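Local coordinates for protein methyltransferase (PDB 1IXK) that probably binds RNA and transfers methyl groups from S-adenosyl-L-methionine to the C5 position of cytidine in tRNA, at residues Y109-L114 against T133-Q138; G144-F149 against L169-F174; K231-L236 against A310-L315; V267-L272 against E289-A294. One frame throughout, in Å; residues are numbered along the deposited sequence.

Contact 1. Residues Y109-L114 against T133-Q138; sequences YPPVAL and TSYLAQ
Pro111 and Leu136 mark the nearest backbone approach, with their CA atoms 5.6 Å apart. Helices 109-114 and 133-138 run in broadly the same direction, 32° from parallel, and their axes come within 9.0 Å. No hydrogen bond crosses between them. Pro111 CB lies 3.8 Å from Tyr135 CB, and the two side chains cross at about a right angle. With CG anti to the backbone N (chi1 -156°), the Tyr135 ring starts beside Pro111, and its phenol end meets Val112: CG2 is 3.4 Å from Tyr135 OH and nearly as close to CZ. Tyr135 OH finds its polar partner in Glu78. An alanine at Tyr135 would probably leave the Glu78 carboxylate without this hydroxyl and open a gap beside Val112 CG2. On the other flank, Leu136 CD2 packs 3.8 Å from Pro111 CB and also reaches Leu114 CD2, at 4.1 Å. Pro111 is also close to Lys132, a predicted S-adenosyl-L-methionine-binding residue. The pair packs on the central sheet of the Rossmann-like domain: Leu114 and Leu136 both rest on Leu192 of strand 188-194, and Leu114 continues onto Ile241 and Val243 of strand 240-246.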
# COMPACT_ATOMS: atom_id res chain seq x y z
N TYR A 109 4.35 -3.19 -2.39
CA TYR A 109 3.44 -4.08 -3.10
C TYR A 109 2.50 -3.41 -4.12
O TYR A 109 2.46 -3.83 -5.28
CB TYR A 109 2.60 -4.88 -2.09
CG TYR A 109 2.02 -6.19 -2.61
CD1 TYR A 109 1.97 -6.46 -3.97
CD2 TYR A 109 1.51 -7.14 -1.73
CE1 TYR A 109 1.41 -7.65 -4.45
CE2 TYR A 109 0.95 -8.33 -2.19
CZ TYR A 109 0.90 -8.57 -3.55
OH TYR A 109 0.34 -9.74 -4.03
N PRO A 110 1.76 -2.36 -3.72
CA PRO A 110 0.84 -1.68 -4.65
C PRO A 110 1.41 -1.26 -6.00
O PRO A 110 0.86 -1.61 -7.05
CB PRO A 110 0.33 -0.50 -3.83
CG PRO A 110 0.30 -1.06 -2.44
CD PRO A 110 1.65 -1.78 -2.37
N PRO A 111 2.53 -0.51 -6.01
CA PRO A 111 3.09 -0.10 -7.31
C PRO A 111 3.47 -1.29 -8.19
O PRO A 111 3.21 -1.29 -9.39
CB PRO A 111 4.32 0.71 -6.92
CG PRO A 111 4.06 1.15 -5.52
CD PRO A 111 3.35 -0.01 -4.90
N VAL A 112 4.10 -2.29 -7.59
CA VAL A 112 4.53 -3.47 -8.33
C VAL A 112 3.32 -4.23 -8.87
O VAL A 112 3.31 -4.67 -10.02
CB VAL A 112 5.39 -4.40 -7.43
CG1 VAL A 112 5.77 -5.66 -8.20
CG2 VAL A 112 6.64 -3.66 -6.97
N ALA A 113 2.29 -4.38 -8.04
CA ALA A 113 1.08 -5.07 -8.47
C ALA A 113 0.41 -4.33 -9.64
O ALA A 113 -0.09 -4.95 -10.57
CB ALA A 113 0.09 -5.20 -7.30
N LEU A 114 0.41 -2.99 -9.59
CA LEU A 114 -0.20 -2.20 -10.65
C LEU A 114 0.57 -2.42 -11.95
O LEU A 114 -0.00 -2.37 -13.04
CB LEU A 114 -0.22 -0.72 -10.29
CG LEU A 114 -1.01 0.18 -11.26
CD1 LEU A 114 -2.44 -0.33 -11.39
CD2 LEU A 114 -1.00 1.62 -10.75
N THR A 133 4.72 6.81 -5.51
CA THR A 133 4.70 7.54 -6.76
C THR A 133 6.03 7.38 -7.49
O THR A 133 6.05 7.18 -8.71
CB THR A 133 4.43 9.03 -6.53
OG1 THR A 133 3.30 9.18 -5.65
CG2 THR A 133 4.12 9.72 -7.85
N SER A 134 7.14 7.47 -6.76
CA SER A 134 8.45 7.33 -7.37
C SER A 134 8.71 5.87 -7.79
O SER A 134 9.47 5.61 -8.72
CB SER A 134 9.56 7.82 -6.42
OG SER A 134 9.48 7.21 -5.15
N TYR A 135 8.05 4.93 -7.12
CA TYR A 135 8.22 3.53 -7.50
C TYR A 135 7.56 3.36 -8.87
O TYR A 135 8.12 2.72 -9.77
CB TYR A 135 7.57 2.60 -6.46
CG TYR A 135 8.15 1.19 -6.43
CD1 TYR A 135 8.00 0.39 -5.29
CD2 TYR A 135 8.86 0.67 -7.52
CE1 TYR A 135 8.57 -0.89 -5.23
CE2 TYR A 135 9.43 -0.61 -7.46
CZ TYR A 135 9.28 -1.38 -6.31
OH TYR A 135 9.84 -2.65 -6.23
N LEU A 136 6.37 3.94 -9.03
CA LEU A 136 5.66 3.87 -10.31
C LEU A 136 6.56 4.44 -11.40
O LEU A 136 6.65 3.89 -12.50
CB LEU A 136 4.36 4.67 -10.28
CG LEU A 136 3.26 4.25 -9.30
CD1 LEU A 136 2.15 5.30 -9.31
CD2 LEU A 136 2.71 2.87 -9.67
N ALA A 137 7.22 5.55 -11.09
CA ALA A 137 8.11 6.20 -12.05
C ALA A 137 9.25 5.32 -12.53
O ALA A 137 9.54 5.29 -13.73
CB ALA A 137 8.67 7.50 -11.45
N GLN A 138 9.92 4.60 -11.63
CA GLN A 138 11.03 3.76 -12.07
C GLN A 138 10.52 2.54 -12.83
O GLN A 138 11.18 2.05 -13.75
CB GLN A 138 11.95 3.38 -10.90
CG GLN A 138 11.37 2.44 -9.84
CD GLN A 138 12.36 2.19 -8.71
OE1 GLN A 138 12.66 3.09 -7.92
NE2 GLN A 138 12.88 0.97 -8.63

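Contact 2. Residues G144-F149 against L169-F174; sequences GVIYAF and LNVILF
Ile146 and Ile172 lie in the middle of a parallel strand pair, 145-149 beside 171-174. Four backbone hydrogen bonds join the strands. Ile146 N donates to Asn170 O at 2.9 Å, and Ile146 O accepts from Ile172 N at 2.8 Å. Ala148 repeats the pattern with Ile172 O and Phe174 N. Strand 145-149 is the inner one, bonded also to strand 121-124, and its Ile146, Ala148 and Phe149 are buried. Strand 171-174 lies at the edge of the sheet and is partly open on both faces. One face carries Ile146, Ala148, Val171 and Leu173. Here Ala148 CB meets Leu173 CD2 at 3.7 Å, and Ile146 CD1 meets Val171 CG2 at 4.0 Å. Helix 131-139 packs on Ile146, while helix 153-166 touches Val171 and Leu173. Asn170, at the start, is buried, and its ND2 bonds to Asp143 O. On the other face Phe174 CE2 comes 3.3 Å from Tyr147 CD2. Those rings meet rim to rim, their planes turned by 40°. Phe174 CG is anti to the carbonyl carbon (chi1 -66°), as is that of Phe149, and the two side chains lie side by side. Through CD2, Phe174 directs an edge at the face of Phe149, an offset edge-to-face pair with planes at 65°. The strands belong to a beta-alpha-beta unit through helix 153-166, and Phe149 leads into Asp150, a predicted S-adenosyl-L-methionine-binding residue. The chemistry is divided: the main chain fixes the register, aliphatic groups pack under the helices, and Tyr147, Phe149 and Phe174 form an aromatic cluster.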
# COMPACT_ATOMS: atom_id res chain seq x y z
N GLY A 144 6.04 7.75 -20.14
CA GLY A 144 4.64 7.80 -19.74
C GLY A 144 4.43 9.01 -18.85
O GLY A 144 5.28 9.89 -18.81
N VAL A 145 3.31 9.05 -18.13
CA VAL A 145 3.03 10.17 -17.24
C VAL A 145 2.32 9.71 -15.97
O VAL A 145 1.51 8.78 -16.01
CB VAL A 145 2.11 11.22 -17.92
CG1 VAL A 145 1.93 12.42 -16.99
CG2 VAL A 145 2.70 11.65 -19.24
N ILE A 146 2.65 10.35 -14.86
CA ILE A 146 2.01 10.02 -13.59
C ILE A 146 1.44 11.29 -12.99
O ILE A 146 2.18 12.24 -12.74
CB ILE A 146 3.01 9.46 -12.56
CG1 ILE A 146 3.59 8.13 -13.05
CG2 ILE A 146 2.30 9.29 -11.21
CD1 ILE A 146 4.82 7.70 -12.28
N TYR A 147 0.13 11.31 -12.77
CA TYR A 147 -0.51 12.46 -12.15
C TYR A 147 -0.69 12.14 -10.67
O TYR A 147 -1.13 11.04 -10.32
CB TYR A 147 -1.89 12.72 -12.78
CG TYR A 147 -1.85 13.27 -14.18
CD1 TYR A 147 -1.74 12.43 -15.29
CD2 TYR A 147 -1.91 14.65 -14.40
CE1 TYR A 147 -1.70 12.95 -16.59
CE2 TYR A 147 -1.86 15.18 -15.70
CZ TYR A 147 -1.76 14.32 -16.78
OH TYR A 147 -1.74 14.84 -18.06
N ALA A 148 -0.35 13.09 -9.80
CA ALA A 148 -0.49 12.90 -8.35
C ALA A 148 -1.09 14.17 -7.75
O ALA A 148 -0.92 15.26 -8.30
CB ALA A 148 0.86 12.59 -7.72
N PHE A 149 -1.78 14.01 -6.63
CA PHE A 149 -2.45 15.13 -5.96
C PHE A 149 -2.13 15.20 -4.47
O PHE A 149 -2.11 14.18 -3.77
CB PHE A 149 -3.97 15.00 -6.11
CG PHE A 149 -4.43 14.78 -7.53
CD1 PHE A 149 -4.19 13.58 -8.19
CD2 PHE A 149 -5.13 15.78 -8.20
CE1 PHE A 149 -4.64 13.37 -9.49
CE2 PHE A 149 -5.59 15.58 -9.51
CZ PHE A 149 -5.34 14.37 -10.15
N LEU A 169 11.43 12.01 -13.75
CA LEU A 169 11.08 13.06 -14.70
C LEU A 169 9.66 13.02 -15.26
O LEU A 169 9.26 13.93 -15.99
CB LEU A 169 12.05 13.01 -15.89
CG LEU A 169 13.55 13.05 -15.58
CD1 LEU A 169 14.36 12.75 -16.83
CD2 LEU A 169 13.90 14.41 -15.01
N ASN A 170 8.89 11.98 -14.93
CA ASN A 170 7.55 11.84 -15.50
C ASN A 170 6.36 12.05 -14.57
O ASN A 170 5.25 11.62 -14.89
CB ASN A 170 7.44 10.46 -16.14
CG ASN A 170 7.56 9.34 -15.13
OD1 ASN A 170 7.94 9.57 -13.98
ND2 ASN A 170 7.24 8.12 -15.55
N VAL A 171 6.57 12.71 -13.44
CA VAL A 171 5.47 12.95 -12.50
C VAL A 171 4.98 14.39 -12.56
O VAL A 171 5.78 15.32 -12.70
CB VAL A 171 5.89 12.64 -11.04
CG1 VAL A 171 4.72 12.92 -10.08
CG2 VAL A 171 6.33 11.19 -10.91
N ILE A 172 3.67 14.56 -12.49
CA ILE A 172 3.06 15.88 -12.49
C ILE A 172 2.31 15.98 -11.16
O ILE A 172 1.45 15.14 -10.86
CB ILE A 172 2.05 16.06 -13.65
CG1 ILE A 172 2.78 15.96 -14.99
CG2 ILE A 172 1.37 17.43 -13.54
CD1 ILE A 172 1.88 16.15 -16.20
N LEU A 173 2.64 16.99 -10.35
CA LEU A 173 2.01 17.16 -9.05
C LEU A 173 1.02 18.31 -9.03
O LEU A 173 1.36 19.43 -9.37
CB LEU A 173 3.08 17.42 -7.98
CG LEU A 173 4.11 16.33 -7.71
CD1 LEU A 173 5.20 16.88 -6.78
CD2 LEU A 173 3.43 15.12 -7.10
N PHE A 174 -0.21 18.02 -8.61
CA PHE A 174 -1.24 19.04 -8.53
C PHE A 174 -1.58 19.35 -7.08
O PHE A 174 -1.65 18.45 -6.24
CB PHE A 174 -2.51 18.59 -9.25
CG PHE A 174 -2.35 18.45 -10.73
CD1 PHE A 174 -1.56 19.34 -11.46
CD2 PHE A 174 -3.01 17.44 -11.42
CE1 PHE A 174 -1.44 19.23 -12.84
CE2 PHE A 174 -2.90 17.32 -12.80
CZ PHE A 174 -2.11 18.22 -13.51

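Contact 3. Residues K231-L236 against A310-L315; sequences KGLEVL and AKIRKL
Lys314 reaches Leu233 and Leu236 with a fully extended side chain. Its CG is anti to the backbone N (chi1 -176°), and the later torsions are also anti. NZ donates to two main-chain oxygens near the C-terminal end of helix 215-235: Leu233 O at 2.8 Å and Leu236 O at 2.6 Å. It lies in the carbonyl plane of Leu236 but is tilted 15° from that of Leu233. Carbonyls at a helix C-terminus carry partial negative charge, which is likely to favour the ammonium group here. The aliphatic part of the lysine is used as well. Leu236 and Lys314 slide past each other in opposite directions, and Leu236 CD2 packs 3.8 Å from Lys314 CB. Deeper in, Leu233 CD2 makes a looser contact with Ile312 CG2 at 4.3 Å. At the surface of the helix, Lys231 NZ forms a salt bridge with Glu234 OE1. Ile312 also touches Val267 and Leu269 of strand 267-270. Strand 307-314 lies between that strand and 240-246, antiparallel to both. The end of helix 215-235 packs against it. A reversed last strand inserted between two mutually parallel strands is characteristic of the class I methyltransferase fold.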
# COMPACT_ATOMS: atom_id res chain seq x y z
N LYS A 231 -14.47 7.42 -8.13
CA LYS A 231 -13.87 8.45 -8.98
C LYS A 231 -12.74 7.86 -9.83
O LYS A 231 -12.56 8.22 -10.99
CB LYS A 231 -13.31 9.61 -8.14
CG LYS A 231 -14.37 10.42 -7.39
CD LYS A 231 -15.45 10.97 -8.32
CE LYS A 231 -14.86 11.83 -9.42
NZ LYS A 231 -15.90 12.34 -10.36
N GLY A 232 -11.97 6.95 -9.24
CA GLY A 232 -10.88 6.32 -9.95
C GLY A 232 -11.36 5.46 -11.11
O GLY A 232 -10.86 5.55 -12.23
N LEU A 233 -12.36 4.62 -10.84
CA LEU A 233 -12.89 3.76 -11.89
C LEU A 233 -13.52 4.59 -13.00
O LEU A 233 -13.48 4.21 -14.18
CB LEU A 233 -13.92 2.79 -11.29
CG LEU A 233 -13.33 1.73 -10.35
CD1 LEU A 233 -14.44 0.90 -9.72
CD2 LEU A 233 -12.37 0.84 -11.13
N GLU A 234 -14.08 5.74 -12.63
CA GLU A 234 -14.73 6.66 -13.56
C GLU A 234 -13.78 7.18 -14.65
O GLU A 234 -14.16 7.27 -15.83
CB GLU A 234 -15.30 7.84 -12.78
CG GLU A 234 -15.96 8.91 -13.64
CD GLU A 234 -16.16 10.21 -12.87
OE1 GLU A 234 -16.69 10.16 -11.74
OE2 GLU A 234 -15.79 11.29 -13.40
N VAL A 235 -12.56 7.52 -14.27
CA VAL A 235 -11.58 8.05 -15.21
C VAL A 235 -10.69 6.96 -15.81
O VAL A 235 -9.80 7.24 -16.62
CB VAL A 235 -10.68 9.11 -14.54
CG1 VAL A 235 -11.54 10.27 -14.04
CG2 VAL A 235 -9.91 8.50 -13.39
N LEU A 236 -10.94 5.72 -15.43
CA LEU A 236 -10.16 4.60 -15.93
C LEU A 236 -10.66 4.15 -17.30
O LEU A 236 -11.87 4.06 -17.52
CB LEU A 236 -10.24 3.43 -14.94
CG LEU A 236 -9.34 2.23 -15.19
CD1 LEU A 236 -7.88 2.66 -15.10
CD2 LEU A 236 -9.64 1.14 -14.17
N ALA A 310 -6.06 -5.28 -3.61
CA ALA A 310 -6.89 -5.90 -4.64
C ALA A 310 -6.55 -5.30 -5.99
O ALA A 310 -6.31 -4.10 -6.10
CB ALA A 310 -8.37 -5.69 -4.34
N LYS A 311 -6.52 -6.14 -7.02
CA LYS A 311 -6.21 -5.68 -8.37
C LYS A 311 -7.49 -5.76 -9.20
O LYS A 311 -8.02 -6.84 -9.45
CB LYS A 311 -5.11 -6.54 -8.98
CG LYS A 311 -4.63 -6.06 -10.33
CD LYS A 311 -3.32 -6.74 -10.69
CE LYS A 311 -2.82 -6.30 -12.05
NZ LYS A 311 -1.39 -6.68 -12.24
N ILE A 312 -7.96 -4.60 -9.63
CA ILE A 312 -9.20 -4.49 -10.38
C ILE A 312 -9.04 -4.15 -11.86
O ILE A 312 -8.30 -3.24 -12.21
CB ILE A 312 -10.10 -3.41 -9.73
CG1 ILE A 312 -10.32 -3.74 -8.26
CG2 ILE A 312 -11.41 -3.29 -10.48
CD1 ILE A 312 -11.03 -2.65 -7.47
N ARG A 313 -9.73 -4.89 -12.73
CA ARG A 313 -9.70 -4.62 -14.16
C ARG A 313 -11.08 -4.11 -14.57
O ARG A 313 -12.09 -4.72 -14.22
CB ARG A 313 -9.35 -5.88 -14.97
CG ARG A 313 -9.32 -5.62 -16.47
CD ARG A 313 -8.90 -6.85 -17.29
NE ARG A 313 -9.02 -6.55 -18.72
CZ ARG A 313 -10.10 -6.77 -19.45
NH1 ARG A 313 -11.18 -7.31 -18.91
NH2 ARG A 313 -10.12 -6.41 -20.72
N LYS A 314 -11.13 -3.01 -15.31
CA LYS A 314 -12.40 -2.44 -15.76
C LYS A 314 -12.82 -3.14 -17.04
O LYS A 314 -12.03 -3.26 -17.97
CB LYS A 314 -12.26 -0.94 -15.99
CG LYS A 314 -13.55 -0.22 -16.38
CD LYS A 314 -13.32 1.30 -16.37
CE LYS A 314 -14.57 2.08 -16.79
NZ LYS A 314 -14.34 3.56 -16.75
N LEU A 315 -14.06 -3.61 -17.07
CA LEU A 315 -14.60 -4.34 -18.21
C LEU A 315 -15.07 -3.44 -19.35
O LEU A 315 -14.65 -3.69 -20.50
CB LEU A 315 -15.77 -5.22 -17.75
CG LEU A 315 -15.42 -6.50 -16.98
CD1 LEU A 315 -14.25 -6.28 -16.04
CD2 LEU A 315 -16.65 -6.97 -16.23
OXT LEU A 315 -15.86 -2.51 -19.09

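Contact 4. Residues V267-L272 against E289-A294; sequences VELLPL and EEIKNA
Leu269 and Glu290 cross obliquely, with Leu269 CB 3.9 Å from Glu290 CG. The glutamate chain is extended, its CG anti to the backbone N (chi1 166°). Its carboxylate passes the leucine side chain and reaches the backbone: OE2 accepts from Leu269 N at 2.9 Å. The bond is nearly straight, 171° at the hydrogen, and the N-H approaches from above the carboxylate plane. An alanine in place of Glu290 would probably leave Leu269 N without this acceptor and a gap beside Leu269 CG. Leu269 faces the 3-10 segment 289-293, and its CD1 meets Glu290 O and lies 4.0 Å from Ile291 CD1. Ile258 of helix 255-264 touches both Leu269 and Ile291. Pro271 and Asn293 lie side by side, pointing the same way. Asn293 OD1 sits 3.3 Å from Pro271 CG, a packing contact; the proline N nearby has no hydrogen to offer it. The amide's other end turns back on its own segment: ND2 donates to Glu290 O at 3.0 Å, an oxygen that also accepts from Asn293 N. Two waters complete the join. One links Leu270 O to Asn293 O, weakly on the asparagine side, and the other links Leu272 O to Asn293 O. The loop is thus held to strand 267-270 by a carboxylate, the Leu269–Ile291 packing and water bridges. Glu268 has its own salt bridge to Arg313, which probably eases the presence of two carboxylates in the same neighbourhood.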
# COMPACT_ATOMS: atom_id res chain seq x y z
N VAL A 267 -16.53 -4.29 -13.33
CA VAL A 267 -15.14 -4.65 -13.05
C VAL A 267 -15.01 -6.11 -12.63
O VAL A 267 -15.99 -6.77 -12.30
CB VAL A 267 -14.55 -3.78 -11.92
CG1 VAL A 267 -14.63 -2.31 -12.29
CG2 VAL A 267 -15.30 -4.06 -10.61
N GLU A 268 -13.77 -6.60 -12.63
CA GLU A 268 -13.47 -7.96 -12.23
C GLU A 268 -12.13 -7.92 -11.50
O GLU A 268 -11.32 -7.02 -11.74
CB GLU A 268 -13.35 -8.87 -13.46
CG GLU A 268 -12.15 -8.57 -14.33
CD GLU A 268 -12.17 -9.32 -15.66
OE1 GLU A 268 -13.08 -10.16 -15.85
OE2 GLU A 268 -11.29 -9.08 -16.50
N LEU A 269 -11.90 -8.87 -10.61
CA LEU A 269 -10.63 -8.90 -9.89
C LEU A 269 -9.63 -9.79 -10.60
O LEU A 269 -10.01 -10.79 -11.21
CB LEU A 269 -10.84 -9.41 -8.46
CG LEU A 269 -11.74 -8.58 -7.53
CD1 LEU A 269 -11.73 -9.20 -6.15
CD2 LEU A 269 -11.27 -7.13 -7.47
N LEU A 270 -8.36 -9.42 -10.54
CA LEU A 270 -7.30 -10.21 -11.16
C LEU A 270 -6.48 -10.84 -10.04
O LEU A 270 -6.35 -10.27 -8.95
CB LEU A 270 -6.41 -9.33 -12.04
CG LEU A 270 -7.11 -8.60 -13.19
CD1 LEU A 270 -6.11 -7.75 -13.96
CD2 LEU A 270 -7.78 -9.60 -14.12
N PRO A 271 -5.90 -12.03 -10.29
CA PRO A 271 -5.09 -12.74 -9.30
C PRO A 271 -3.83 -12.01 -8.85
O PRO A 271 -3.15 -11.39 -9.66
CB PRO A 271 -4.75 -14.05 -10.01
CG PRO A 271 -5.87 -14.23 -10.97
CD PRO A 271 -6.09 -12.84 -11.50
N LEU A 272 -3.55 -12.08 -7.55
CA LEU A 272 -2.36 -11.49 -6.96
C LEU A 272 -1.65 -12.65 -6.26
O LEU A 272 -2.30 -13.50 -5.65
CB LEU A 272 -2.72 -10.40 -5.96
CG LEU A 272 -3.19 -9.09 -6.61
CD1 LEU A 272 -3.68 -8.13 -5.54
CD2 LEU A 272 -2.06 -8.47 -7.41
N GLU A 289 -16.74 -15.34 -4.06
CA GLU A 289 -15.53 -16.15 -4.03
C GLU A 289 -14.43 -15.39 -4.77
O GLU A 289 -13.25 -15.56 -4.48
CB GLU A 289 -15.79 -17.50 -4.71
CG GLU A 289 -14.56 -18.40 -4.87
CD GLU A 289 -14.07 -19.02 -3.57
OE1 GLU A 289 -14.72 -18.83 -2.52
OE2 GLU A 289 -13.03 -19.71 -3.60
N GLU A 290 -14.83 -14.55 -5.72
CA GLU A 290 -13.89 -13.75 -6.50
C GLU A 290 -12.98 -12.89 -5.61
O GLU A 290 -11.85 -12.56 -5.98
CB GLU A 290 -14.67 -12.88 -7.50
CG GLU A 290 -13.88 -11.76 -8.17
CD GLU A 290 -14.59 -11.19 -9.40
OE1 GLU A 290 -15.83 -11.04 -9.36
OE2 GLU A 290 -13.90 -10.89 -10.40
N ILE A 291 -13.48 -12.54 -4.43
CA ILE A 291 -12.72 -11.73 -3.48
C ILE A 291 -11.42 -12.43 -3.05
O ILE A 291 -10.49 -11.78 -2.59
CB ILE A 291 -13.57 -11.41 -2.22
CG1 ILE A 291 -14.77 -10.55 -2.62
CG2 ILE A 291 -12.73 -10.67 -1.18
CD1 ILE A 291 -14.39 -9.20 -3.16
N LYS A 292 -11.35 -13.75 -3.20
CA LYS A 292 -10.13 -14.46 -2.82
C LYS A 292 -8.95 -14.07 -3.71
O LYS A 292 -7.81 -14.46 -3.44
CB LYS A 292 -10.34 -15.98 -2.84
CG LYS A 292 -11.23 -16.44 -1.71
CD LYS A 292 -11.02 -17.90 -1.35
CE LYS A 292 -11.90 -18.28 -0.16
NZ LYS A 292 -11.66 -19.69 0.27
N ASN A 293 -9.22 -13.32 -4.77
CA ASN A 293 -8.16 -12.83 -5.66
C ASN A 293 -7.43 -11.71 -4.93
O ASN A 293 -6.26 -11.42 -5.20
CB ASN A 293 -8.74 -12.30 -6.98
CG ASN A 293 -9.01 -13.40 -7.99
OD1 ASN A 293 -8.09 -14.02 -8.50
ND2 ASN A 293 -10.29 -13.63 -8.28
N ALA A 294 -8.14 -11.07 -3.99
CA ALA A 294 -7.57 -10.00 -3.18
C ALA A 294 -6.68 -10.65 -2.11
O ALA A 294 -6.88 -11.82 -1.78
CB ALA A 294 -8.69 -9.20 -2.51
O HOH W 1 -6.95 -8.94 -6.74
O HOH W 2 -4.98 -14.33 -5.64

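Contacts 1 and 3 are mostly buried, while contacts 2 and 4 are partly open. Contact 1 is apolar helix packing over the middle of the sheet. It touches contact 2, where Ile146 CD1 lies against Leu136 and Ala137, so helix 131-139 is shared packing for both. Contact 2 alone is a strand pair, held by regular main-chain bonds. Contacts 3 and 4 meet at strands 307-314 and 267-270, neighbours in the sheet, joined by main-chain bonds as well as a salt bridge. Both bring a charged side chain to main-chain atoms, a lysine to carbonyls in one and a glutamate to an N-H in the other. Contacts 1 and 2 border predicted cofactor residues; contacts 3 and 4 lie away from them.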